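Local coordinates for ketol-acid reductoisomerase (uncultured archaeon GZfos26G2, PDB 4XDY), which catalyses the magnesium-dependent methyl migration and NADH-linked reduction of (S)-2-acetolactate to (R)-2,3-dihydroxy-isovalerate in the biosynthesis of branched-chain amino acids, at the interface of chains A and B. Sequence-based numbering; all coordinates share one arbitrary frame. Chains: chain A/B, Ketol-acid reductoisomerase.

Contact 1: the interface of chains A and B. Residues chain A 201, 278-280, 282; chain B 217, 266, 269-270.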
loop_
_atom_site.group_PDB
_atom_site.type_symbol
_atom_site.label_atom_id
_atom_site.label_comp_id
_atom_site.label_asym_id
_atom_site.label_seq_id
_atom_site.Cartn_x
_atom_site.Cartn_y
_atom_site.Cartn_z
ATOM N N CYS A 201 -11.093 -4.972 -9.176
ATOM C CA CYS A 201 -11.838 -5.162 -7.935
ATOM C C CYS A 201 -10.992 -4.856 -6.690
ATOM O O CYS A 201 -11.581 -4.694 -5.615
ATOM C CB CYS A 201 -12.425 -6.543 -7.854
ATOM S SG CYS A 201 -13.648 -6.810 -9.187
ATOM N N LYS A 278 -20.684 -8.497 -5.475
ATOM C CA LYS A 278 -20.353 -7.636 -6.617
ATOM C C LYS A 278 -19.060 -8.160 -7.273
ATOM O O LYS A 278 -18.946 -8.256 -8.513
ATOM C CB LYS A 278 -20.198 -6.192 -6.188
ATOM C CG LYS A 278 -21.523 -5.515 -5.754
ATOM C CD LYS A 278 -22.383 -5.216 -6.988
ATOM C CE LYS A 278 -23.390 -4.103 -6.675
ATOM N NZ LYS A 278 -24.517 -4.702 -5.935
ATOM N N MET A 279 -18.124 -8.541 -6.437
ATOM C CA MET A 279 -16.847 -9.117 -6.948
ATOM C C MET A 279 -17.060 -10.378 -7.777
ATOM O O MET A 279 -16.463 -10.546 -8.837
ATOM C CB MET A 279 -15.877 -9.403 -5.802
ATOM C CG MET A 279 -15.299 -8.161 -5.154
ATOM S SD MET A 279 -14.126 -8.698 -3.869
ATOM C CE MET A 279 -13.222 -7.186 -3.463
ATOM N N LYS A 280 -17.898 -11.282 -7.285
ATOM C CA LYS A 280 -18.288 -12.479 -8.038
ATOM C C LYS A 280 -18.868 -12.120 -9.380
ATOM O O LYS A 280 -18.461 -12.717 -10.394
ATOM C CB LYS A 280 -19.298 -13.317 -7.251
ATOM C CG LYS A 280 -18.658 -14.103 -6.122
ATOM C CD LYS A 280 -19.735 -14.820 -5.278
ATOM C CE LYS A 280 -19.204 -15.179 -3.911
ATOM N NZ LYS A 280 -20.256 -15.875 -3.144
ATOM N N ALA A 282 -18.448 -9.287 -11.113
ATOM C CA ALA A 282 -17.379 -8.708 -11.935
ATOM C C ALA A 282 -16.456 -9.832 -12.525
ATOM O O ALA A 282 -16.036 -9.797 -13.723
ATOM C CB ALA A 282 -16.570 -7.666 -11.157
ATOM N N VAL B 217 -12.790 -14.707 -3.413
ATOM C CA VAL B 217 -13.555 -14.814 -4.660
ATOM C C VAL B 217 -12.728 -15.597 -5.661
ATOM O O VAL B 217 -13.246 -16.487 -6.358
ATOM C CB VAL B 217 -13.994 -13.417 -5.176
ATOM C CG1 VAL B 217 -14.446 -13.443 -6.641
ATOM C CG2 VAL B 217 -15.032 -12.895 -4.282
ATOM N N VAL B 266 -15.263 -0.446 -13.405
ATOM C CA VAL B 266 -15.691 -1.479 -12.506
ATOM C C VAL B 266 -15.464 -1.179 -11.013
ATOM O O VAL B 266 -16.220 -1.651 -10.173
ATOM C CB VAL B 266 -14.990 -2.809 -12.887
ATOM C CG1 VAL B 266 -15.428 -3.955 -11.988
ATOM C CG2 VAL B 266 -15.210 -3.161 -14.358
ATOM N N GLN B 269 -18.382 -0.142 -9.049
ATOM C CA GLN B 269 -19.417 -1.201 -8.976
ATOM C C GLN B 269 -19.151 -2.109 -7.798
ATOM O O GLN B 269 -20.067 -2.731 -7.252
ATOM C CB GLN B 269 -19.502 -2.005 -10.267
ATOM C CG GLN B 269 -19.675 -1.230 -11.559
ATOM C CD GLN B 269 -19.963 -2.147 -12.767
ATOM O OE1 GLN B 269 -19.087 -2.806 -13.354
ATOM N NE2 GLN B 269 -21.183 -2.168 -13.137
ATOM N N ILE B 270 -17.890 -2.196 -7.397
ATOM C CA ILE B 270 -17.502 -2.976 -6.259
ATOM C C ILE B 270 -17.648 -2.202 -4.958
ATOM O O ILE B 270 -18.221 -2.707 -3.959
ATOM C CB ILE B 270 -16.010 -3.476 -6.427
ATOM C CG1 ILE B 270 -15.826 -4.241 -7.764
ATOM C CG2 ILE B 270 -15.538 -4.295 -5.271
ATOM C CD1 ILE B 270 -16.819 -5.404 -7.965
#

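Contact 2: the interface of chains A and B. Residues chain A 238, 241-242, 245, 250, 254; chain B 137-140, 143.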
loop_
_atom_site.group_PDB
_atom_site.type_symbol
_atom_site.label_atom_id
_atom_site.label_comp_id
_atom_site.label_asym_id
_atom_site.label_seq_id
_atom_site.Cartn_x
_atom_site.Cartn_y
_atom_site.Cartn_z
ATOM N N LEU A 238 2.011 3.055 4.360
ATOM C CA LEU A 238 2.777 2.628 5.544
ATOM C C LEU A 238 2.187 1.325 6.153
ATOM O O LEU A 238 2.947 0.407 6.596
ATOM C CB LEU A 238 2.789 3.720 6.622
ATOM C CG LEU A 238 3.261 5.091 6.068
ATOM C CD1 LEU A 238 3.299 6.092 7.213
ATOM C CD2 LEU A 238 4.577 5.018 5.409
ATOM N N ASP A 241 2.701 -1.645 3.613
ATOM C CA ASP A 241 4.086 -2.134 3.773
ATOM C C ASP A 241 4.191 -3.215 4.857
ATOM O O ASP A 241 4.907 -4.185 4.676
ATOM C CB ASP A 241 5.077 -1.004 4.079
ATOM C CG ASP A 241 5.448 -0.183 2.819
ATOM O OD1 ASP A 241 5.065 -0.570 1.685
ATOM O OD2 ASP A 241 6.133 0.858 2.989
ATOM N N LEU A 242 3.475 -3.045 5.957
ATOM C CA LEU A 242 3.467 -4.073 7.035
ATOM C C LEU A 242 2.870 -5.402 6.584
ATOM O O LEU A 242 3.470 -6.498 6.835
ATOM C CB LEU A 242 2.755 -3.522 8.235
ATOM C CG LEU A 242 3.652 -2.475 8.931
ATOM C CD1 LEU A 242 2.799 -1.706 9.855
ATOM C CD2 LEU A 242 4.794 -3.126 9.682
ATOM N N GLN A 245 5.197 -7.238 4.202
ATOM C CA GLN A 245 6.369 -7.776 4.908
ATOM C C GLN A 245 5.995 -9.027 5.700
ATOM O O GLN A 245 6.765 -9.969 5.727
ATOM C CB GLN A 245 6.903 -6.781 5.919
ATOM C CG GLN A 245 7.701 -5.652 5.284
ATOM C CD GLN A 245 7.842 -4.388 6.176
ATOM O OE1 GLN A 245 7.588 -4.385 7.404
ATOM N NE2 GLN A 245 8.238 -3.288 5.531
ATOM N N ARG A 250 1.460 -9.324 11.017
ATOM C CA ARG A 250 2.437 -8.273 11.336
ATOM C C ARG A 250 1.779 -6.925 11.522
ATOM O O ARG A 250 2.041 -6.181 12.444
ATOM C CB ARG A 250 3.452 -8.158 10.200
ATOM C CG ARG A 250 4.543 -7.094 10.329
ATOM C CD ARG A 250 5.268 -7.253 11.635
ATOM N NE ARG A 250 6.294 -6.273 11.898
ATOM C CZ ARG A 250 6.696 -5.930 13.135
ATOM N NH1 ARG A 250 6.193 -6.472 14.267
ATOM N NH2 ARG A 250 7.615 -5.029 13.224
ATOM N N VAL A 254 1.438 -4.336 15.024
ATOM C CA VAL A 254 2.044 -2.979 15.072
ATOM C C VAL A 254 0.984 -1.886 15.347
ATOM O O VAL A 254 1.203 -1.006 16.180
ATOM C CB VAL A 254 2.865 -2.682 13.799
ATOM C CG1 VAL A 254 3.300 -1.230 13.775
ATOM C CG2 VAL A 254 4.035 -3.683 13.656
ATOM N N PRO B 137 1.970 3.989 11.498
ATOM C CA PRO B 137 2.390 2.950 12.398
ATOM C C PRO B 137 3.793 3.173 12.904
ATOM O O PRO B 137 4.661 3.717 12.170
ATOM C CB PRO B 137 2.347 1.650 11.582
ATOM C CG PRO B 137 2.435 2.116 10.153
ATOM C CD PRO B 137 1.841 3.528 10.109
ATOM N N GLY B 138 4.052 2.789 14.165
ATOM C CA GLY B 138 5.330 3.196 14.770
ATOM C C GLY B 138 6.571 2.659 14.081
ATOM O O GLY B 138 7.583 3.378 13.957
ATOM N N THR B 139 6.540 1.417 13.577
ATOM C CA THR B 139 7.698 0.868 12.921
ATOM C C THR B 139 8.075 1.745 11.656
ATOM O O THR B 139 9.278 2.008 11.364
ATOM C CB THR B 139 7.473 -0.560 12.489
ATOM O OG1 THR B 139 6.288 -0.663 11.686
ATOM C CG2 THR B 139 7.274 -1.503 13.701
ATOM N N GLU B 140 7.062 2.176 10.913
ATOM C CA GLU B 140 7.301 2.890 9.668
ATOM C C GLU B 140 7.672 4.343 9.929
ATOM O O GLU B 140 8.444 4.968 9.154
ATOM C CB GLU B 140 6.091 2.759 8.727
ATOM C CG GLU B 140 5.634 1.289 8.531
ATOM C CD GLU B 140 6.809 0.342 8.288
ATOM O OE1 GLU B 140 7.415 0.461 7.175
ATOM O OE2 GLU B 140 7.149 -0.573 9.173
ATOM N N LYS B 143 11.403 4.289 10.619
ATOM C CA LYS B 143 12.196 4.148 9.388
ATOM C C LYS B 143 12.186 5.471 8.614
ATOM O O LYS B 143 13.227 5.911 8.114
ATOM C CB LYS B 143 11.696 3.013 8.515
ATOM C CG LYS B 143 11.868 1.637 9.148
ATOM C CD LYS B 143 11.180 0.545 8.368
ATOM C CE LYS B 143 11.908 -0.771 8.527
ATOM N NZ LYS B 143 11.124 -1.815 7.807
HETATM O O HOH W 1 6.538 2.134 5.314
HETATM O O HOH W 2 9.267 -0.904 5.990
HETATM O O HOH W 3 8.781 -2.355 9.053
#

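Contact 3: the interface of chains A and B. Residues chain A 197, 202, 271, 276, 279-280; chain B 210, 213-214, 217.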
loop_
_atom_site.group_PDB
_atom_site.type_symbol
_atom_site.label_atom_id
_atom_site.label_comp_id
_atom_site.label_asym_id
_atom_site.label_seq_id
_atom_site.Cartn_x
_atom_site.Cartn_y
_atom_site.Cartn_z
ATOM N N PHE A 197 -9.622 -9.305 -13.033
ATOM C CA PHE A 197 -10.333 -9.217 -11.758
ATOM C C PHE A 197 -9.588 -8.411 -10.721
ATOM O O PHE A 197 -10.166 -7.525 -10.063
ATOM C CB PHE A 197 -10.583 -10.637 -11.188
ATOM C CG PHE A 197 -11.177 -10.607 -9.837
ATOM C CD1 PHE A 197 -12.523 -10.364 -9.689
ATOM C CD2 PHE A 197 -10.406 -10.748 -8.723
ATOM C CE1 PHE A 197 -13.092 -10.348 -8.401
ATOM C CE2 PHE A 197 -10.950 -10.655 -7.420
ATOM C CZ PHE A 197 -12.315 -10.463 -7.270
ATOM N N VAL A 202 -9.670 -4.978 -6.794
ATOM C CA VAL A 202 -8.806 -4.929 -5.607
ATOM C C VAL A 202 -7.742 -3.861 -5.735
ATOM O O VAL A 202 -7.685 -2.879 -4.969
ATOM C CB VAL A 202 -8.140 -6.314 -5.303
ATOM C CG1 VAL A 202 -7.251 -6.218 -4.060
ATOM C CG2 VAL A 202 -9.246 -7.369 -5.123
ATOM N N ILE A 271 -17.068 -3.132 4.186
ATOM C CA ILE A 271 -16.778 -4.034 3.053
ATOM C C ILE A 271 -17.247 -5.418 3.516
ATOM O O ILE A 271 -16.503 -6.152 4.202
ATOM C CB ILE A 271 -15.290 -4.127 2.715
ATOM C CG1 ILE A 271 -14.615 -2.752 2.482
ATOM C CG2 ILE A 271 -15.049 -5.131 1.586
ATOM C CD1 ILE A 271 -15.243 -1.915 1.447
ATOM N N LYS A 276 -18.576 -8.697 -1.710
ATOM C CA LYS A 276 -18.094 -9.966 -2.212
ATOM C C LYS A 276 -18.947 -10.441 -3.419
ATOM O O LYS A 276 -18.408 -10.969 -4.426
ATOM C CB LYS A 276 -18.048 -11.033 -1.130
ATOM C CG LYS A 276 -17.315 -12.286 -1.547
ATOM C CD LYS A 276 -17.198 -13.334 -0.420
ATOM C CE LYS A 276 -16.500 -14.575 -0.846
ATOM N NZ LYS A 276 -16.292 -15.458 0.323
ATOM N N MET A 279 -18.124 -8.541 -6.437
ATOM C CA MET A 279 -16.847 -9.117 -6.948
ATOM C C MET A 279 -17.060 -10.378 -7.777
ATOM O O MET A 279 -16.463 -10.546 -8.837
ATOM C CB MET A 279 -15.877 -9.403 -5.802
ATOM C CG MET A 279 -15.299 -8.161 -5.154
ATOM S SD MET A 279 -14.126 -8.698 -3.869
ATOM C CE MET A 279 -13.222 -7.186 -3.463
ATOM N N LYS A 280 -17.898 -11.282 -7.285
ATOM C CA LYS A 280 -18.288 -12.479 -8.038
ATOM C C LYS A 280 -18.868 -12.120 -9.380
ATOM O O LYS A 280 -18.461 -12.717 -10.394
ATOM C CB LYS A 280 -19.298 -13.317 -7.251
ATOM C CG LYS A 280 -18.658 -14.103 -6.122
ATOM C CD LYS A 280 -19.735 -14.820 -5.278
ATOM C CE LYS A 280 -19.204 -15.179 -3.911
ATOM N NZ LYS A 280 -20.256 -15.875 -3.144
ATOM N N LEU B 210 -11.088 -5.682 1.992
ATOM C CA LEU B 210 -11.032 -5.625 0.528
ATOM C C LEU B 210 -10.135 -6.765 0.007
ATOM O O LEU B 210 -10.534 -7.494 -0.942
ATOM C CB LEU B 210 -10.522 -4.265 0.057
ATOM C CG LEU B 210 -10.335 -4.095 -1.415
ATOM C CD1 LEU B 210 -11.671 -4.020 -2.152
ATOM C CD2 LEU B 210 -9.590 -2.793 -1.684
ATOM N N ASN B 213 -11.680 -10.414 0.758
ATOM C CA ASN B 213 -12.800 -10.722 -0.104
ATOM C C ASN B 213 -12.382 -11.026 -1.527
ATOM O O ASN B 213 -12.788 -12.009 -2.116
ATOM C CB ASN B 213 -13.928 -9.652 -0.088
ATOM C CG ASN B 213 -14.809 -9.793 1.123
ATOM O OD1 ASN B 213 -15.686 -10.672 1.180
ATOM N ND2 ASN B 213 -14.596 -8.966 2.122
ATOM N N GLY B 214 -11.462 -10.230 -2.069
ATOM C CA GLY B 214 -10.934 -10.509 -3.387
ATOM C C GLY B 214 -10.247 -11.883 -3.475
ATOM O O GLY B 214 -10.413 -12.615 -4.445
ATOM N N VAL B 217 -12.790 -14.707 -3.413
ATOM C CA VAL B 217 -13.555 -14.814 -4.660
ATOM C C VAL B 217 -12.728 -15.597 -5.661
ATOM O O VAL B 217 -13.246 -16.487 -6.358
ATOM C CB VAL B 217 -13.994 -13.417 -5.176
ATOM C CG1 VAL B 217 -14.446 -13.443 -6.641
ATOM C CG2 VAL B 217 -15.032 -12.895 -4.282
HETATM O O HOH W 4 -16.005 -8.706 4.746
#

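Contact 4: the interface of chains A and B. Residues chain A 135-136, 194-195, 198-199, 203; chain B 227, 230-231, 235.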
loop_
_atom_site.group_PDB
_atom_site.type_symbol
_atom_site.label_atom_id
_atom_site.label_comp_id
_atom_site.label_asym_id
_atom_site.label_seq_id
_atom_site.Cartn_x
_atom_site.Cartn_y
_atom_site.Cartn_z
ATOM N N LYS A 135 3.238 -9.754 -11.927
ATOM C CA LYS A 135 2.179 -9.294 -11.040
ATOM C C LYS A 135 2.700 -8.009 -10.372
ATOM O O LYS A 135 3.029 -7.944 -9.156
ATOM C CB LYS A 135 1.821 -10.412 -10.016
ATOM C CG LYS A 135 1.371 -11.713 -10.637
ATOM C CD LYS A 135 0.055 -11.632 -11.397
ATOM C CE LYS A 135 0.134 -11.392 -12.907
ATOM N NZ LYS A 135 -1.188 -11.243 -13.674
ATOM N N ALA A 136 2.917 -6.970 -11.226
ATOM C CA ALA A 136 3.573 -5.771 -10.792
ATOM C C ALA A 136 3.469 -4.677 -11.842
ATOM O O ALA A 136 3.574 -4.936 -13.046
ATOM C CB ALA A 136 5.030 -6.007 -10.537
ATOM N N GLU A 194 -7.770 -13.638 -13.852
ATOM C CA GLU A 194 -7.356 -13.246 -12.483
ATOM C C GLU A 194 -6.822 -11.814 -12.519
ATOM O O GLU A 194 -7.041 -11.039 -11.604
ATOM C CB GLU A 194 -6.359 -14.212 -11.878
ATOM C CG GLU A 194 -4.994 -14.279 -12.520
ATOM C CD GLU A 194 -4.071 -13.164 -12.123
ATOM O OE1 GLU A 194 -3.081 -12.936 -12.871
ATOM O OE2 GLU A 194 -4.249 -12.570 -10.988
ATOM N N ASP A 195 -6.105 -11.513 -13.596
ATOM C CA ASP A 195 -5.437 -10.192 -13.752
ATOM C C ASP A 195 -6.482 -9.078 -13.873
ATOM O O ASP A 195 -6.405 -8.078 -13.189
ATOM C CB ASP A 195 -4.535 -10.199 -14.966
ATOM C CG ASP A 195 -3.703 -8.924 -15.053
ATOM O OD1 ASP A 195 -2.730 -8.822 -14.279
ATOM O OD2 ASP A 195 -4.136 -8.035 -15.826
ATOM N N GLY A 198 -8.317 -8.720 -10.551
ATOM C CA GLY A 198 -7.492 -8.104 -9.505
ATOM C C GLY A 198 -7.395 -6.592 -9.708
ATOM O O GLY A 198 -7.556 -5.828 -8.787
ATOM N N GLU A 199 -7.113 -6.150 -10.932
ATOM C CA GLU A 199 -6.923 -4.735 -11.143
ATOM C C GLU A 199 -8.292 -4.012 -10.949
ATOM O O GLU A 199 -8.299 -2.886 -10.419
ATOM C CB GLU A 199 -6.267 -4.440 -12.505
ATOM C CG GLU A 199 -7.061 -4.813 -13.700
ATOM C CD GLU A 199 -6.242 -5.120 -14.963
ATOM O OE1 GLU A 199 -5.007 -5.425 -14.874
ATOM O OE2 GLU A 199 -6.830 -4.992 -16.073
ATOM N N LEU A 203 -6.826 -4.070 -6.679
ATOM C CA LEU A 203 -5.639 -3.253 -6.739
ATOM C C LEU A 203 -5.854 -1.811 -7.207
ATOM O O LEU A 203 -5.177 -0.902 -6.689
ATOM C CB LEU A 203 -4.606 -3.891 -7.666
ATOM C CG LEU A 203 -4.054 -5.296 -7.363
ATOM C CD1 LEU A 203 -3.178 -5.791 -8.511
ATOM C CD2 LEU A 203 -3.264 -5.251 -6.073
ATOM N N MET B 227 -1.759 -17.691 -6.380
ATOM C CA MET B 227 -2.040 -16.738 -7.435
ATOM C C MET B 227 -2.896 -15.611 -6.867
ATOM O O MET B 227 -2.634 -14.421 -7.159
ATOM C CB MET B 227 -2.746 -17.461 -8.566
ATOM C CG MET B 227 -3.105 -16.632 -9.753
ATOM S SD MET B 227 -3.902 -17.511 -11.104
ATOM C CE MET B 227 -2.581 -18.730 -11.505
ATOM N N PHE B 230 -0.566 -13.348 -4.720
ATOM C CA PHE B 230 0.229 -12.449 -5.520
ATOM C C PHE B 230 -0.617 -11.269 -6.097
ATOM O O PHE B 230 -0.166 -10.106 -6.052
ATOM C CB PHE B 230 0.924 -13.169 -6.657
ATOM C CG PHE B 230 2.102 -14.030 -6.207
ATOM C CD1 PHE B 230 2.945 -13.607 -5.160
ATOM C CD2 PHE B 230 2.337 -15.225 -6.850
ATOM C CE1 PHE B 230 4.041 -14.366 -4.811
ATOM C CE2 PHE B 230 3.417 -16.029 -6.463
ATOM C CZ PHE B 230 4.220 -15.615 -5.452
ATOM N N GLU B 231 -1.804 -11.572 -6.575
ATOM C CA GLU B 231 -2.668 -10.588 -7.213
ATOM C C GLU B 231 -3.263 -9.617 -6.203
ATOM O O GLU B 231 -3.327 -8.401 -6.502
ATOM C CB GLU B 231 -3.755 -11.297 -8.013
ATOM C CG GLU B 231 -4.716 -10.408 -8.781
ATOM C CD GLU B 231 -4.051 -9.670 -9.939
ATOM O OE1 GLU B 231 -3.257 -10.349 -10.672
ATOM O OE2 GLU B 231 -4.432 -8.495 -10.236
ATOM N N GLU B 235 0.909 -7.553 -4.678
ATOM C CA GLU B 235 0.956 -6.459 -5.626
ATOM C C GLU B 235 0.345 -5.163 -5.032
ATOM O O GLU B 235 0.686 -4.082 -5.539
ATOM C CB GLU B 235 0.240 -6.834 -6.932
ATOM C CG GLU B 235 0.528 -5.826 -8.029
ATOM C CD GLU B 235 0.124 -6.258 -9.422
ATOM O OE1 GLU B 235 -0.286 -7.419 -9.619
ATOM O OE2 GLU B 235 0.188 -5.363 -10.324
HETATM O O HOH W 5 2.541 -9.496 -6.889
HETATM O O HOH W 6 -3.774 -6.956 -12.400
#

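Contact 1: the interface of chains A and B
B:Ile270, the last residue of helix 257-270, pushes its branched side chain against A:Lys278, A:Met279, A:Ala282 and A:Cys201, its branches reaching overlapping sets of neighbours. The tip CD1 lies against the backbone of helix 273-287, 3.6 Å from A:Lys278 O, and also reaches the methyl CB of A:Ala282. CG1 stands anti to the carbonyl carbon (chi1 -55°), which turns it towards the thiol of A:Cys201, 3.7 Å from SG, which CD1 touches too. The remaining methyl, CG2, touches A:Met279 CG at 3.9 Å, the two side chains crossing at about a right angle. An alanine in place of B:Ile270 would probably open a gap beside A:Cys201 and A:Ala282 and strip the sulfur and one side of A:Met279 of apolar contact.

Next to this wedge, the hydrocarbon chain of A:Lys278 bends at chi2 (-74°) and passes alongside the backbone carbonyl of B:Gln269, with CD 3.4 Å from B:Gln269 O. This contact is made by methylenes, while the ammonium NZ runs on past the carbonyl. At the margins, B:Val266 CG1 meets A:Ala282 CB at 4.0 Å, and on the other flank of helix 273-287 B:Val217 CG2 lies 3.9 Å from A:Met279 CB. No direct polar bond crosses the patch; it illustrates how fitted apolar surfaces can join subunits. In this homodimer it holds helix 273-287 of one chain between helices 205-220 and 257-270 of the other.

Contact 2: the interface of chains A and B
OE1 of the B:Glu140 carboxylate is gripped by two waters that carry it across to chain A. Water 1, 2.7 Å from B:Glu140 OE1, passes the link to the carboxylate of A:Asp241, and water 2 passes it to the amide NE2 of A:Gln245, bonding OE1 at 2.6 Å. The intervening water 1 would be expected to soften the repulsion between the two acids. B:Lys143 comes tip to tip with A:Gln245, and its NZ holds both water 2 and water 3, the latter bound by A:Gln245 OE1 at 2.9 Å. The other oxygen, OE2, receives the hydroxyl of B:Thr139 on its anti lone pair (OG1 to OE2 2.7 Å), which, with the waters on OE1, would limit carboxylate rotation. A bend at chi2 (-45°) folds the acid back beside A:Leu242, whose CD2 is 3.5 Å from OE2. An alanine at B:Glu140 would probably leave waters 1 and 2 without their shared acceptor and free the threonine hydroxyl to turn.

Beside this polar layer, B:Pro137 packs its ring carbons on A:Leu238, A:Leu242 and A:Val254, with CD 3.6 Å from A:Leu238 CB. The start of helix 138-146 in the Rossmann domain of chain B, whose first residue is the NAD-binding B:Gly138, thus rests on the long helix 225-254 of the partner's C-terminal knotted domain.

Contact 3: the interface of chains A and B
Helix 205-220 of chain B lies against helices 188-203 and 273-287 of chain A, and at B:Gly214, regular helix at phi -60° and psi -47°, its bare backbone meets A:Met279, A:Phe197 and A:Val202. The thioether of A:Met279 exploits the absence of a side chain: an extended chain carries SD to 3.6 Å from B:Gly214 N. The terminal methyl CE continues to B:Leu210, 3.8 Å from its CD1, the two side chains crossing at about a right angle.

One turn further along the helix, B:Val217 packs with two differently occupied methyls. CG1 abuts the aromatic tip of A:Phe197, 3.7 Å from CZ, while CE2 of the same ring reaches towards the carbonyl of B:Gly214. CG2, which also touches A:Met279, packs on the aliphatic stem of A:Lys276 at 3.6 Å from CG, the valine and lysine side chains running past each other in opposite directions. Within chain A, A:Met279 CB sits at the edge of A:Phe197 in its plane, packing these two groups against each other.

The rim is more polar. The side chain of A:Lys276 crosses that of B:Asn213 at about a right angle, its CB 3.3 Å from the amide oxygen OD1. The amide nitrogen points elsewhere: B:Asn213 ND2 donates to water 4 at 3.0 Å in a fairly straight bond (164° at the hydrogen), and water 4 lies 2.7 Å from the backbone oxygen A:Ile271 O.

Contact 4: the interface of chains A and B
B:Glu231 thrusts its carboxylate between A:Glu194, A:Gly198 and A:Leu203, and its two oxygens meet quite different surroundings. OE1 stands 2.5 Å from A:Glu194 OE2, a carboxylate-to-carboxylate approach with planes 62° apart that is too short to be read as a bond with confidence. OE2 turns the other way, between the alpha carbon of A:Gly198 and CD1 of A:Leu203, and is bonded to water 6 at 2.7 Å. That water also reaches A:Asp195 O and the carboxylate of A:Glu199. B:Glu235 lays its extended side chain beside A:Leu203, whose CD1 is 3.5 Å from the carboxylate carbon CD.

The ammonium of A:Lys135 is likely to offset part of this acidic cluster. NZ bonds A:Glu194 OE1 at 2.7 Å, on the syn lone pair, and A:Asp195 OD1 at 2.9 Å, on the anti side and 26° out of the carboxylate plane. Its salt bridge across the interface to B:Glu231 OE1 is longer, at 3.8 Å. Bends at chi2 and chi3 (95°) curl the lysine chain round to reach these acids, and its bond to OE1 helps to position A:Glu194.

A:Asp195 and A:Glu199 bind magnesium, and B:Glu231 and B:Glu235 are the expected ligands of the second ion, making this an active site built from both subunits. At its edge, water 5 joins two backbone carbonyls, lying 2.8 Å from A:Lys135 O and 2.9 Å from B:Phe230 O.

Contacts 1 and 3 form one continuous patch: the centres of their C-alpha atoms are about 6 Å apart, and they share A:Met279, A:Lys280 and B:Val217. Centre to centre, contact 4 lies about 12 Å from contact 3 and 14 Å from contact 1, joined through helix 188-203 of chain A, and about 10 Å from the predicted active-site residue A:His112. Contact 2 stands apart, its centre 22 to 29 Å from the others. Helix 225-254 contributes from chain A in contact 2 and from chain B in contact 4. Two-fold symmetry repeats each contact; as contact 4 joins magnesium-binding residues of both chains, dimerisation is likely to complete each active site.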